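Side-chain contacts in lantibiotic dehydratase (Microbispora corallina, PDB 5EHK), which probably dehydrates serine and threonine residues of the NAI-107 precursor peptide in a tRNA-dependent way, with glutamyl-tRNA supplying the activating glutamate: residues E96-S101 with T141-F146; R388-L393 with L501-H506; V570-R575 with N637-F642; Q734-D739 with R750-R755. All coordinates share one frame; numbering follows the deposited sequence.

The four contacts follow one another along the chain without interleaving, and all segments of contacts 1 to 3 fall in the N-terminal lantibiotic dehydratase region. Contacts 1 and 4 are the closest pair by centres, about 18 Å apart; both pack against helix 119-138, and they touch where Thr141 OG1 lies 3.5 Å from Arg735 NH1. Contacts 2 and 4 use strands 500-508 and 735-739 of one connected set of strands. Contact 2 has its centre about 30 Å from that of contact 1 and 24 Å from that of contact 3, which sits at the end of a strand of a separate seven-stranded mixed sheet. Helices and loops thus cover the strands of the part that probably carries out tRNA-dependent glutamylation.

Contact 1. Residues E96-S101 with T141-F146; sequences ELASPS and TPFGLF
Ala98, last residue of helix 92-98, sets its methyl against two phenylalanine rings, while Leu97 meets Leu145 beside it. The methyl is the small bump of the helix, and it faces the mouth of the gap where the rings of Phe143 and Phe146 come together. Ala98 CB lies 3.8 Å from CE2 of Phe146, at the ring edge and close to its plane; toward Phe143 it lies 4.3 Å from CE2, approaching that ring obliquely. Between the two phenylalanines the loop passes through Gly144, and Gly144 CA is 6.9 Å from Ala98 CA.

The second bump is a leucine branch. Leu97 turns its CG away from the backbone N (chi1 -173°), which carries CD2 out to the loop, where it rests 3.7 Å from Leu145 CD1 and 4.1 Å from Leu145 CG. The two leucines cross at about a right angle, so one branch lies across the other side chain rather than along it. The whole contact is apolar and buries about 171 Å². Just past it the chain leaves helical geometry at Ser99, which at once caps the N-terminus of helix 100-110, its OG bonded to Leu102 N.

Helix 119-138 lies beside both rings: Phe146 meets Tyr132 with the ring planes about 25° apart, and both Phe143 and Phe146 touch Arg135. Leu145 also packs on Glu93 and Ala94 of helix 92-98, and immediately after Phe146 the chain enters strand 147-155.

Contact 2. Residues R388-L393 with L501-H506; sequences RAAEAL and LELGVH
Ala390 and Leu503 are the centre of a helix-on-sheet packing, in which helix 380-395 lies over one face of strand 500-508. The two short segments run 114° apart in direction, their axes 10.4 Å from each other at closest approach, and the nearest CA atoms, those of Ala390 and Leu503, are 7.7 Å apart. The helix therefore passes steeply across the strand instead of following it.

Apolar contact accounts for everything that joins the segments. Leu501 and Leu503, two residues apart and hence on the same strand face, both point to the helix. Ala390 presents its methyl to both leucines; Ala390 CB lies 4.4 Å from Leu501 CD1. One helical turn on, Leu393 adds a looser touch, CD1 to Leu503 CD2 at 4.5 Å. Trp663 lies against Leu393, Leu501 and Leu503, and Phe6 against Ala390 and Leu501.

Polar interactions stay off this interface. Glu502 points to the other face, where its carboxylate takes hydrogen bonds involving Gly534 N, Thr536 OG1 and Ser530 OG, while the strand backbone pairs with 785-792 and 521-524.

Leu503 holds CG beside its backbone N (chi1 -59°), which brings CD1 against the helix, 3.6 Å from Ala390 CB and 3.9 Å from Ala390 CA.

Contact 3. Residues V570-R575 with N637-F642; sequences VAFIPR and NMVSAF
Pro574, two residues beyond the end of strand 566-572, faces Val639 in the loop that leads into helix 641-644, their CA atoms 7.7 Å apart. Val639 makes the contact through one methyl: CG1 stands 3.9 Å from Phe572 CZ and 4.1 Å from Pro574 CG. It approaches the phenylalanine ring obliquely, while the proline and valine side chains cross at about a right angle. Because Val639 CG1 is anti to the backbone N (chi1 -178°), this branch is presented to both residues. All three are buried.

The strand belongs to a seven-stranded mixed sheet, and the loop opposite is shaped by an Asx turn: Asn637 OD1 accepts from Val639 N at 2.6 Å, the donor tilted 28° from the carbonyl plane. The amide's other end, Asn637 ND2, donates to a water 3.3 Å away, which also accepts from Phe572 N at 3.1 Å, so the water links the strand to the turn. It also stands over one face of the Phe572 ring, offset toward the rim. Ser640 caps the following helix by its OG bonded to Ala643 N. Ala579 of helix 577-580 touches both Pro574 and Val639, and Ala649 of helix 647-656 touches Phe572.

Contact 4. Residues Q734-D739 with R750-R755; sequences QRLLLD and RDELRR
Glu752, facing Gln734 from helix 743-755, has a carboxylate oxygen held by several groups: OE2 makes a salt bridge with Arg755 NH1 at 2.7 Å and a hydrogen bond with Thr756 OG1. Arg755 meets it with the edge of its guanidinium, OE2 lying in the guanidinium plane, one turn further along the same helix. The other oxygen, OE1, forms a salt bridge to Arg131 NH1 of helix 119-138. With arginines at both oxygens, the buried carboxylate is probably stabilised in its ionised form.

Gln734 comes to this group from the opposite direction. Its NE2 is 2.9 Å from Glu752 OE2, but the angle is poor and the pair does not count as a hydrogen bond; the amide and carboxylate planes are turned 52° apart. Gln734 OE1 is instead bonded to Ser731 OG and stands 4.3 Å from Arg755 NH1, near the plane of that guanidinium. The glutamine chain is bent at chi2 (-78°), which folds the amide round toward the helix.

Next to the polar pair, Leu736 crosses Glu752 obliquely, its CD2 methyl 4.1 Å from Glu752 OE1, and its side chain also packs on Arg131 and Ile134. Glu752 bends likewise at chi2 (69°), which turns its carboxylate to the strand side.

Strand 735-739 pairs antiparallel with 726-730 in a hairpin, with backbone hydrogen bonds between Leu736 and Ala729, and the helix that follows runs back alongside it, nearly antiparallel to strand 735-739: a beta hairpin covered by the next helix in sequence.

Contact 1. Residues E96-S101 with T141-F146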
loop_
_atom_site.group_PDB
_atom_site.type_symbol
_atom_site.label_atom_id
_atom_site.label_comp_id
_atom_site.label_asym_id
_atom_site.label_seq_id
_atom_site.Cartn_x
_atom_site.Cartn_y
_atom_site.Cartn_z
ATOM N N GLU A 96 14.524 -31.846 -35.212
ATOM C CA GLU A 96 13.283 -32.419 -35.753
ATOM C C GLU A 96 12.198 -32.540 -34.672
ATOM O O GLU A 96 10.998 -32.565 -34.962
ATOM C CB GLU A 96 13.549 -33.806 -36.361
ATOM C CG GLU A 96 13.326 -33.881 -37.869
ATOM C CD GLU A 96 14.450 -34.605 -38.602
ATOM O OE1 GLU A 96 14.979 -35.613 -38.075
ATOM O OE2 GLU A 96 14.805 -34.152 -39.710
ATOM N N LEU A 97 12.644 -32.598 -33.426
ATOM C CA LEU A 97 11.757 -32.778 -32.303
ATOM C C LEU A 97 11.339 -31.442 -31.683
ATOM O O LEU A 97 10.164 -31.241 -31.398
ATOM C CB LEU A 97 12.463 -33.636 -31.267
ATOM C CG LEU A 97 11.648 -34.087 -30.075
ATOM C CD1 LEU A 97 10.446 -34.867 -30.557
ATOM C CD2 LEU A 97 12.521 -34.942 -29.201
ATOM N N ALA A 98 12.287 -30.524 -31.509
ATOM C CA ALA A 98 12.012 -29.248 -30.840
ATOM C C ALA A 98 11.358 -28.229 -31.761
ATOM O O ALA A 98 10.557 -27.401 -31.326
ATOM C CB ALA A 98 13.287 -28.658 -30.212
ATOM N N SER A 99 11.724 -28.272 -33.033
ATOM C CA SER A 99 11.219 -27.298 -33.983
ATOM C C SER A 99 11.088 -27.943 -35.358
ATOM O O SER A 99 11.990 -27.826 -36.183
ATOM C CB SER A 99 12.157 -26.087 -34.040
ATOM O OG SER A 99 11.766 -25.185 -35.055
ATOM N N PRO A 100 9.964 -28.637 -35.611
ATOM C CA PRO A 100 9.809 -29.241 -36.938
ATOM C C PRO A 100 9.945 -28.203 -38.044
ATOM O O PRO A 100 10.489 -28.521 -39.092
ATOM C CB PRO A 100 8.397 -29.855 -36.896
ATOM C CG PRO A 100 7.709 -29.205 -35.739
ATOM C CD PRO A 100 8.809 -28.924 -34.740
ATOM N N SER A 101 9.488 -26.979 -37.804
ATOM C CA SER A 101 9.612 -25.915 -38.799
ATOM C C SER A 101 11.061 -25.631 -39.197
ATOM O O SER A 101 11.366 -25.491 -40.387
ATOM C CB SER A 101 8.961 -24.619 -38.303
ATOM O OG SER A 101 9.755 -23.998 -37.310
ATOM N N THR A 141 19.801 -27.976 -18.584
ATOM C CA THR A 141 18.372 -28.086 -18.318
ATOM C C THR A 141 17.751 -29.196 -19.170
ATOM O O THR A 141 17.819 -29.139 -20.404
ATOM C CB THR A 141 17.651 -26.751 -18.594
ATOM O OG1 THR A 141 18.382 -25.675 -18.003
ATOM C CG2 THR A 141 16.236 -26.777 -18.045
ATOM N N PRO A 142 17.216 -30.244 -18.512
ATOM C CA PRO A 142 16.708 -31.405 -19.254
ATOM C C PRO A 142 15.594 -30.980 -20.176
ATOM O O PRO A 142 14.521 -30.600 -19.720
ATOM C CB PRO A 142 16.201 -32.336 -18.152
ATOM C CG PRO A 142 17.038 -32.013 -16.983
ATOM C CD PRO A 142 17.242 -30.505 -17.061
ATOM N N PHE A 143 15.881 -30.994 -21.469
ATOM C CA PHE A 143 14.915 -30.617 -22.481
ATOM C C PHE A 143 14.544 -31.863 -23.316
ATOM O O PHE A 143 14.069 -32.852 -22.760
ATOM C CB PHE A 143 15.414 -29.432 -23.326
ATOM C CG PHE A 143 14.347 -28.818 -24.186
ATOM C CD1 PHE A 143 12.993 -29.081 -23.936
ATOM C CD2 PHE A 143 14.678 -28.013 -25.259
ATOM C CE1 PHE A 143 11.993 -28.544 -24.729
ATOM C CE2 PHE A 143 13.675 -27.461 -26.064
ATOM C CZ PHE A 143 12.336 -27.731 -25.796
ATOM N N GLY A 144 14.725 -31.825 -24.629
ATOM C CA GLY A 144 14.289 -32.948 -25.447
ATOM C C GLY A 144 15.408 -33.947 -25.657
ATOM O O GLY A 144 15.645 -34.815 -24.817
ATOM N N LEU A 145 16.117 -33.809 -26.773
ATOM C CA LEU A 145 17.340 -34.574 -26.997
ATOM C C LEU A 145 18.585 -33.720 -26.778
ATOM O O LEU A 145 19.693 -34.119 -27.143
ATOM C CB LEU A 145 17.368 -35.162 -28.402
ATOM C CG LEU A 145 16.386 -36.303 -28.608
ATOM C CD1 LEU A 145 15.896 -36.313 -30.044
ATOM C CD2 LEU A 145 17.073 -37.610 -28.229
ATOM N N PHE A 146 18.403 -32.551 -26.171
ATOM C CA PHE A 146 19.519 -31.661 -25.919
ATOM C C PHE A 146 20.183 -31.986 -24.595
ATOM O O PHE A 146 21.393 -31.859 -24.454
ATOM C CB PHE A 146 19.039 -30.214 -25.921
ATOM C CG PHE A 146 18.534 -29.758 -27.251
ATOM C CD1 PHE A 146 19.393 -29.173 -28.167
ATOM C CD2 PHE A 146 17.206 -29.924 -27.593
ATOM C CE1 PHE A 146 18.938 -28.757 -29.398
ATOM C CE2 PHE A 146 16.741 -29.512 -28.823
ATOM C CZ PHE A 146 17.612 -28.934 -29.732
#

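Contact 2. Residues R388-L393 with L501-H506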
loop_
_atom_site.group_PDB
_atom_site.type_symbol
_atom_site.label_atom_id
_atom_site.label_comp_id
_atom_site.label_asym_id
_atom_site.label_seq_id
_atom_site.Cartn_x
_atom_site.Cartn_y
_atom_site.Cartn_z
ATOM N N ARG A 388 26.563 -27.009 4.555
ATOM C CA ARG A 388 26.901 -25.805 5.311
ATOM C C ARG A 388 26.344 -24.571 4.576
ATOM O O ARG A 388 25.994 -23.561 5.185
ATOM C CB ARG A 388 28.424 -25.685 5.487
ATOM C CG ARG A 388 29.010 -26.536 6.636
ATOM C CD ARG A 388 30.444 -26.109 7.043
ATOM N NE ARG A 388 30.443 -25.066 8.071
ATOM C CZ ARG A 388 31.426 -24.855 8.950
ATOM N NH1 ARG A 388 32.522 -25.606 8.933
ATOM N NH2 ARG A 388 31.311 -23.882 9.848
ATOM N N ALA A 389 26.234 -24.686 3.262
ATOM C CA ALA A 389 25.735 -23.607 2.434
ATOM C C ALA A 389 24.240 -23.421 2.659
ATOM O O ALA A 389 23.780 -22.317 2.972
ATOM C CB ALA A 389 26.034 -23.892 0.986
ATOM N N ALA A 390 23.495 -24.513 2.472
ATOM C CA ALA A 390 22.087 -24.577 2.816
ATOM C C ALA A 390 21.837 -23.916 4.177
ATOM O O ALA A 390 20.936 -23.077 4.301
ATOM C CB ALA A 390 21.608 -26.017 2.820
ATOM N N GLU A 391 22.660 -24.228 5.174
ATOM C CA GLU A 391 22.490 -23.581 6.471
ATOM C C GLU A 391 22.617 -22.048 6.375
ATOM O O GLU A 391 21.816 -21.301 6.953
ATOM C CB GLU A 391 23.467 -24.148 7.513
ATOM C CG GLU A 391 23.296 -23.557 8.923
ATOM C CD GLU A 391 24.466 -23.863 9.866
ATOM O OE1 GLU A 391 25.527 -24.320 9.387
ATOM O OE2 GLU A 391 24.308 -23.676 11.096
ATOM N N ALA A 392 23.587 -21.593 5.595
ATOM C CA ALA A 392 23.854 -20.175 5.483
ATOM C C ALA A 392 22.640 -19.441 4.913
ATOM O O ALA A 392 22.195 -18.422 5.463
ATOM C CB ALA A 392 25.068 -19.949 4.604
ATOM N N LEU A 393 22.138 -19.961 3.794
ATOM C CA LEU A 393 20.926 -19.462 3.161
ATOM C C LEU A 393 19.752 -19.477 4.116
ATOM O O LEU A 393 18.900 -18.599 4.074
ATOM C CB LEU A 393 20.572 -20.276 1.926
ATOM C CG LEU A 393 21.486 -20.008 0.733
ATOM C CD1 LEU A 393 20.928 -20.715 -0.486
ATOM C CD2 LEU A 393 21.682 -18.517 0.470
ATOM N N LEU A 501 14.383 -29.644 1.452
ATOM C CA LEU A 501 14.668 -28.667 0.403
ATOM C C LEU A 501 15.540 -29.291 -0.697
ATOM O O LEU A 501 15.984 -30.425 -0.552
ATOM C CB LEU A 501 15.317 -27.397 0.970
ATOM C CG LEU A 501 16.706 -27.520 1.584
ATOM C CD1 LEU A 501 17.474 -26.254 1.279
ATOM C CD2 LEU A 501 16.639 -27.783 3.101
ATOM N N GLU A 502 15.733 -28.565 -1.799
ATOM C CA GLU A 502 16.564 -29.016 -2.906
ATOM C C GLU A 502 17.353 -27.847 -3.447
ATOM O O GLU A 502 16.770 -26.835 -3.805
ATOM C CB GLU A 502 15.703 -29.639 -4.023
ATOM C CG GLU A 502 15.084 -30.986 -3.615
ATOM C CD GLU A 502 14.178 -31.616 -4.669
ATOM O OE1 GLU A 502 13.592 -30.883 -5.513
ATOM O OE2 GLU A 502 14.045 -32.860 -4.633
ATOM N N LEU A 503 18.675 -27.970 -3.476
ATOM C CA LEU A 503 19.531 -26.967 -4.090
ATOM C C LEU A 503 20.064 -27.609 -5.352
ATOM O O LEU A 503 20.385 -28.794 -5.369
ATOM C CB LEU A 503 20.678 -26.571 -3.147
ATOM C CG LEU A 503 20.238 -26.011 -1.790
ATOM C CD1 LEU A 503 21.396 -25.832 -0.818
ATOM C CD2 LEU A 503 19.475 -24.687 -1.982
ATOM N N GLY A 504 20.126 -26.853 -6.431
ATOM C CA GLY A 504 20.759 -27.352 -7.632
ATOM C C GLY A 504 22.072 -26.630 -7.680
ATOM O O GLY A 504 22.085 -25.430 -7.461
ATOM N N VAL A 505 23.172 -27.335 -7.919
ATOM C CA VAL A 505 24.481 -26.676 -7.934
ATOM C C VAL A 505 25.410 -27.155 -9.032
ATOM O O VAL A 505 25.214 -28.224 -9.608
ATOM C CB VAL A 505 25.229 -26.776 -6.581
ATOM C CG1 VAL A 505 24.498 -26.013 -5.463
ATOM C CG2 VAL A 505 25.481 -28.224 -6.219
ATOM N N HIS A 506 26.403 -26.322 -9.325
ATOM C CA HIS A 506 27.556 -26.716 -10.107
ATOM C C HIS A 506 28.659 -27.027 -9.103
ATOM O O HIS A 506 28.884 -26.264 -8.147
ATOM C CB HIS A 506 28.046 -25.549 -10.962
ATOM C CG HIS A 506 27.098 -25.127 -12.043
ATOM N ND1 HIS A 506 26.545 -26.012 -12.941
ATOM C CD2 HIS A 506 26.639 -23.898 -12.390
ATOM C CE1 HIS A 506 25.774 -25.351 -13.788
ATOM N NE2 HIS A 506 25.813 -24.066 -13.476
#

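Contact 3. Residues V570-R575 with N637-F642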
loop_
_atom_site.group_PDB
_atom_site.type_symbol
_atom_site.label_atom_id
_atom_site.label_comp_id
_atom_site.label_asym_id
_atom_site.label_seq_id
_atom_site.Cartn_x
_atom_site.Cartn_y
_atom_site.Cartn_z
ATOM N N VAL A 570 -0.413 -33.802 -2.817
ATOM C CA VAL A 570 -1.509 -33.209 -3.577
ATOM C C VAL A 570 -1.179 -33.466 -5.023
ATOM O O VAL A 570 -0.042 -33.296 -5.416
ATOM C CB VAL A 570 -1.679 -31.697 -3.283
ATOM C CG1 VAL A 570 -0.368 -31.071 -2.887
ATOM C CG2 VAL A 570 -2.291 -30.963 -4.472
ATOM N N ALA A 571 -2.159 -33.908 -5.804
ATOM C CA ALA A 571 -1.985 -34.086 -7.244
ATOM C C ALA A 571 -3.063 -33.293 -7.977
ATOM O O ALA A 571 -4.251 -33.398 -7.646
ATOM C CB ALA A 571 -2.069 -35.585 -7.614
ATOM N N PHE A 572 -2.674 -32.480 -8.946
ATOM C CA PHE A 572 -3.674 -31.681 -9.664
ATOM C C PHE A 572 -3.428 -31.609 -11.178
ATOM O O PHE A 572 -2.303 -31.794 -11.652
ATOM C CB PHE A 572 -3.697 -30.265 -9.108
ATOM C CG PHE A 572 -2.428 -29.527 -9.341
ATOM C CD1 PHE A 572 -2.187 -28.899 -10.551
ATOM C CD2 PHE A 572 -1.455 -29.486 -8.361
ATOM C CE1 PHE A 572 -0.999 -28.243 -10.779
ATOM C CE2 PHE A 572 -0.272 -28.831 -8.569
ATOM C CZ PHE A 572 -0.038 -28.201 -9.779
ATOM N N ILE A 573 -4.466 -31.292 -11.940
ATOM C CA ILE A 573 -4.262 -31.085 -13.362
ATOM C C ILE A 573 -3.738 -29.676 -13.626
ATOM O O ILE A 573 -4.340 -28.695 -13.221
ATOM C CB ILE A 573 -5.537 -31.370 -14.187
ATOM C CG1 ILE A 573 -5.209 -31.285 -15.680
ATOM C CG2 ILE A 573 -6.658 -30.414 -13.808
ATOM C CD1 ILE A 573 -4.215 -32.340 -16.146
ATOM N N PRO A 574 -2.570 -29.570 -14.262
ATOM C CA PRO A 574 -2.083 -28.196 -14.449
ATOM C C PRO A 574 -2.870 -27.453 -15.529
ATOM O O PRO A 574 -3.497 -28.089 -16.372
ATOM C CB PRO A 574 -0.620 -28.401 -14.864
ATOM C CG PRO A 574 -0.254 -29.792 -14.352
ATOM C CD PRO A 574 -1.519 -30.582 -14.495
ATOM N N ARG A 575 -2.827 -26.123 -15.495
ATOM C CA ARG A 575 -3.654 -25.278 -16.358
ATOM C C ARG A 575 -3.137 -25.292 -17.791
ATOM O O ARG A 575 -3.909 -25.194 -18.736
ATOM C CB ARG A 575 -3.708 -23.847 -15.817
ATOM C CG ARG A 575 -4.863 -22.988 -16.338
ATOM C CD ARG A 575 -6.212 -23.723 -16.267
ATOM N NE ARG A 575 -6.950 -23.472 -15.027
ATOM C CZ ARG A 575 -7.012 -24.300 -13.978
ATOM N NH1 ARG A 575 -6.377 -25.480 -13.971
ATOM N NH2 ARG A 575 -7.718 -23.926 -12.920
ATOM N N ASN A 637 6.373 -32.554 -7.175
ATOM C CA ASN A 637 6.941 -32.228 -8.466
ATOM C C ASN A 637 7.345 -30.749 -8.513
ATOM O O ASN A 637 7.251 -30.037 -7.519
ATOM C CB ASN A 637 5.940 -32.528 -9.564
ATOM C CG ASN A 637 4.678 -31.687 -9.452
ATOM O OD1 ASN A 637 4.729 -30.438 -9.450
ATOM N ND2 ASN A 637 3.536 -32.360 -9.333
ATOM N N MET A 638 7.760 -30.285 -9.681
ATOM C CA MET A 638 8.181 -28.916 -9.817
ATOM C C MET A 638 7.215 -28.098 -10.675
ATOM O O MET A 638 7.570 -27.043 -11.204
ATOM C CB MET A 638 9.600 -28.855 -10.368
ATOM C CG MET A 638 10.628 -29.358 -9.403
ATOM S SD MET A 638 10.768 -28.312 -7.929
ATOM C CE MET A 638 11.374 -26.790 -8.628
ATOM N N VAL A 639 5.979 -28.559 -10.801
ATOM C CA VAL A 639 4.975 -27.697 -11.408
ATOM C C VAL A 639 4.609 -26.556 -10.462
ATOM O O VAL A 639 4.406 -26.755 -9.266
ATOM C CB VAL A 639 3.756 -28.493 -11.849
ATOM C CG1 VAL A 639 2.735 -27.584 -12.520
ATOM C CG2 VAL A 639 4.218 -29.602 -12.767
ATOM N N SER A 640 4.551 -25.357 -11.009
ATOM C CA SER A 640 4.315 -24.156 -10.223
ATOM C C SER A 640 2.872 -24.038 -9.755
ATOM O O SER A 640 1.988 -23.740 -10.565
ATOM C CB SER A 640 4.614 -22.934 -11.082
ATOM O OG SER A 640 4.237 -21.749 -10.402
ATOM N N ALA A 641 2.622 -24.223 -8.460
ATOM C CA ALA A 641 1.253 -24.086 -7.955
ATOM C C ALA A 641 0.675 -22.680 -8.238
ATOM O O ALA A 641 -0.504 -22.534 -8.579
ATOM C CB ALA A 641 1.184 -24.420 -6.470
ATOM N N PHE A 642 1.530 -21.666 -8.119
ATOM C CA PHE A 642 1.161 -20.276 -8.344
ATOM C C PHE A 642 0.558 -20.079 -9.733
ATOM O O PHE A 642 -0.521 -19.506 -9.894
ATOM C CB PHE A 642 2.401 -19.404 -8.135
ATOM C CG PHE A 642 2.229 -17.961 -8.504
ATOM C CD1 PHE A 642 1.563 -17.079 -7.647
ATOM C CD2 PHE A 642 2.768 -17.469 -9.697
ATOM C CE1 PHE A 642 1.423 -15.728 -7.976
ATOM C CE2 PHE A 642 2.636 -16.113 -10.038
ATOM C CZ PHE A 642 1.963 -15.245 -9.172
HETATM O O HOH W 1 0.288 -32.320 -9.842
#

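Contact 4. Residues Q734-D739 with R750-R755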
loop_
_atom_site.group_PDB
_atom_site.type_symbol
_atom_site.label_atom_id
_atom_site.label_comp_id
_atom_site.label_asym_id
_atom_site.label_seq_id
_atom_site.Cartn_x
_atom_site.Cartn_y
_atom_site.Cartn_z
ATOM N N GLN A 734 16.204 -18.295 -20.502
ATOM C CA GLN A 734 17.467 -18.834 -21.038
ATOM C C GLN A 734 18.670 -18.752 -20.088
ATOM O O GLN A 734 18.893 -17.758 -19.395
ATOM C CB GLN A 734 17.843 -18.224 -22.392
ATOM C CG GLN A 734 18.349 -16.800 -22.335
ATOM C CD GLN A 734 17.235 -15.790 -22.181
ATOM O OE1 GLN A 734 16.060 -16.151 -22.055
ATOM N NE2 GLN A 734 17.593 -14.506 -22.218
ATOM N N ARG A 735 19.418 -19.846 -20.066
ATOM C CA ARG A 735 20.803 -19.838 -19.665
ATOM C C ARG A 735 21.503 -19.921 -21.012
ATOM O O ARG A 735 21.153 -20.765 -21.843
ATOM C CB ARG A 735 21.098 -21.088 -18.839
ATOM C CG ARG A 735 20.427 -21.112 -17.473
ATOM C CD ARG A 735 20.559 -22.490 -16.841
ATOM N NE ARG A 735 20.006 -22.539 -15.484
ATOM C CZ ARG A 735 18.706 -22.647 -15.201
ATOM N NH1 ARG A 735 17.805 -22.716 -16.174
ATOM N NH2 ARG A 735 18.303 -22.685 -13.940
ATOM N N LEU A 736 22.470 -19.048 -21.255
ATOM C CA LEU A 736 23.123 -19.037 -22.560
ATOM C C LEU A 736 24.642 -18.852 -22.474
ATOM O O LEU A 736 25.137 -17.750 -22.226
ATOM C CB LEU A 736 22.478 -17.996 -23.465
ATOM C CG LEU A 736 22.459 -18.354 -24.949
ATOM C CD1 LEU A 736 22.006 -19.792 -25.131
ATOM C CD2 LEU A 736 21.557 -17.392 -25.732
ATOM N N LEU A 737 25.368 -19.959 -22.657
ATOM C CA LEU A 737 26.830 -19.962 -22.614
ATOM C C LEU A 737 27.353 -19.364 -23.898
ATOM O O LEU A 737 27.221 -19.956 -24.971
ATOM C CB LEU A 737 27.350 -21.399 -22.507
ATOM C CG LEU A 737 28.610 -21.688 -21.683
ATOM C CD1 LEU A 737 29.514 -20.476 -21.626
ATOM C CD2 LEU A 737 28.242 -22.134 -20.285
ATOM N N LEU A 738 27.970 -18.196 -23.787
ATOM C CA LEU A 738 28.442 -17.499 -24.977
ATOM C C LEU A 738 29.937 -17.244 -24.879
ATOM O O LEU A 738 30.440 -16.821 -23.837
ATOM C CB LEU A 738 27.710 -16.165 -25.199
ATOM C CG LEU A 738 26.194 -16.120 -25.402
ATOM C CD1 LEU A 738 25.758 -14.668 -25.434
ATOM C CD2 LEU A 738 25.744 -16.872 -26.656
ATOM N N ASP A 739 30.643 -17.531 -25.967
ATOM C CA ASP A 739 32.018 -17.093 -26.109
ATOM C C ASP A 739 32.052 -15.755 -26.863
ATOM O O ASP A 739 31.752 -15.711 -28.065
ATOM C CB ASP A 739 32.818 -18.173 -26.839
ATOM C CG ASP A 739 34.314 -17.998 -26.681
ATOM O OD1 ASP A 739 34.811 -16.861 -26.844
ATOM O OD2 ASP A 739 34.993 -18.992 -26.342
ATOM N N ARG A 750 23.480 -10.023 -29.481
ATOM C CA ARG A 750 22.793 -8.804 -29.878
ATOM C C ARG A 750 21.315 -9.087 -30.088
ATOM O O ARG A 750 20.460 -8.345 -29.611
ATOM C CB ARG A 750 23.412 -8.204 -31.138
ATOM C CG ARG A 750 22.826 -6.855 -31.561
ATOM C CD ARG A 750 23.567 -6.355 -32.791
ATOM N NE ARG A 750 23.086 -5.071 -33.295
ATOM C CZ ARG A 750 23.679 -4.409 -34.282
ATOM N NH1 ARG A 750 24.755 -4.920 -34.865
ATOM N NH2 ARG A 750 23.198 -3.244 -34.695
ATOM N N ASP A 751 21.020 -10.168 -30.800
ATOM C CA ASP A 751 19.647 -10.560 -31.074
ATOM C C ASP A 751 18.932 -10.878 -29.772
ATOM O O ASP A 751 17.772 -10.507 -29.574
ATOM C CB ASP A 751 19.626 -11.791 -31.976
ATOM C CG ASP A 751 18.248 -12.078 -32.545
ATOM O OD1 ASP A 751 17.471 -11.121 -32.761
ATOM O OD2 ASP A 751 17.937 -13.267 -32.767
ATOM N N GLU A 752 19.636 -11.571 -28.883
ATOM C CA GLU A 752 19.063 -11.965 -27.602
ATOM C C GLU A 752 18.764 -10.755 -26.719
ATOM O O GLU A 752 17.820 -10.781 -25.929
ATOM C CB GLU A 752 19.972 -12.965 -26.879
ATOM C CG GLU A 752 19.364 -13.558 -25.619
ATOM C CD GLU A 752 18.191 -14.496 -25.895
ATOM O OE1 GLU A 752 18.228 -15.263 -26.884
ATOM O OE2 GLU A 752 17.217 -14.459 -25.115
ATOM N N LEU A 753 19.587 -9.712 -26.831
ATOM C CA LEU A 753 19.383 -8.501 -26.039
ATOM C C LEU A 753 18.243 -7.629 -26.568
ATOM O O LEU A 753 17.466 -7.079 -25.790
ATOM C CB LEU A 753 20.675 -7.695 -25.910
ATOM C CG LEU A 753 20.585 -6.464 -24.999
ATOM C CD1 LEU A 753 19.866 -6.792 -23.704
ATOM C CD2 LEU A 753 21.970 -5.913 -24.705
ATOM N N ARG A 754 18.140 -7.513 -27.886
ATOM C CA ARG A 754 17.028 -6.790 -28.489
ATOM C C ARG A 754 15.749 -7.475 -28.049
ATOM O O ARG A 754 14.743 -6.830 -27.744
ATOM C CB ARG A 754 17.128 -6.821 -30.018
ATOM C CG ARG A 754 18.383 -6.165 -30.600
ATOM C CD ARG A 754 18.502 -6.393 -32.109
ATOM N NE ARG A 754 17.380 -5.807 -32.841
ATOM C CZ ARG A 754 17.200 -5.909 -34.156
ATOM N NH1 ARG A 754 18.071 -6.580 -34.900
ATOM N NH2 ARG A 754 16.145 -5.342 -34.726
ATOM N N ARG A 755 15.819 -8.797 -27.994
ATOM C CA ARG A 755 14.684 -9.644 -27.661
ATOM C C ARG A 755 14.374 -9.692 -26.158
ATOM O O ARG A 755 13.216 -9.641 -25.764
ATOM C CB ARG A 755 14.918 -11.047 -28.224
ATOM C CG ARG A 755 13.922 -12.075 -27.771
ATOM C CD ARG A 755 14.265 -13.455 -28.301
ATOM N NE ARG A 755 13.345 -14.446 -27.763
ATOM C CZ ARG A 755 13.550 -15.117 -26.639
ATOM N NH1 ARG A 755 14.662 -14.923 -25.948
ATOM N NH2 ARG A 755 12.650 -15.995 -26.215
#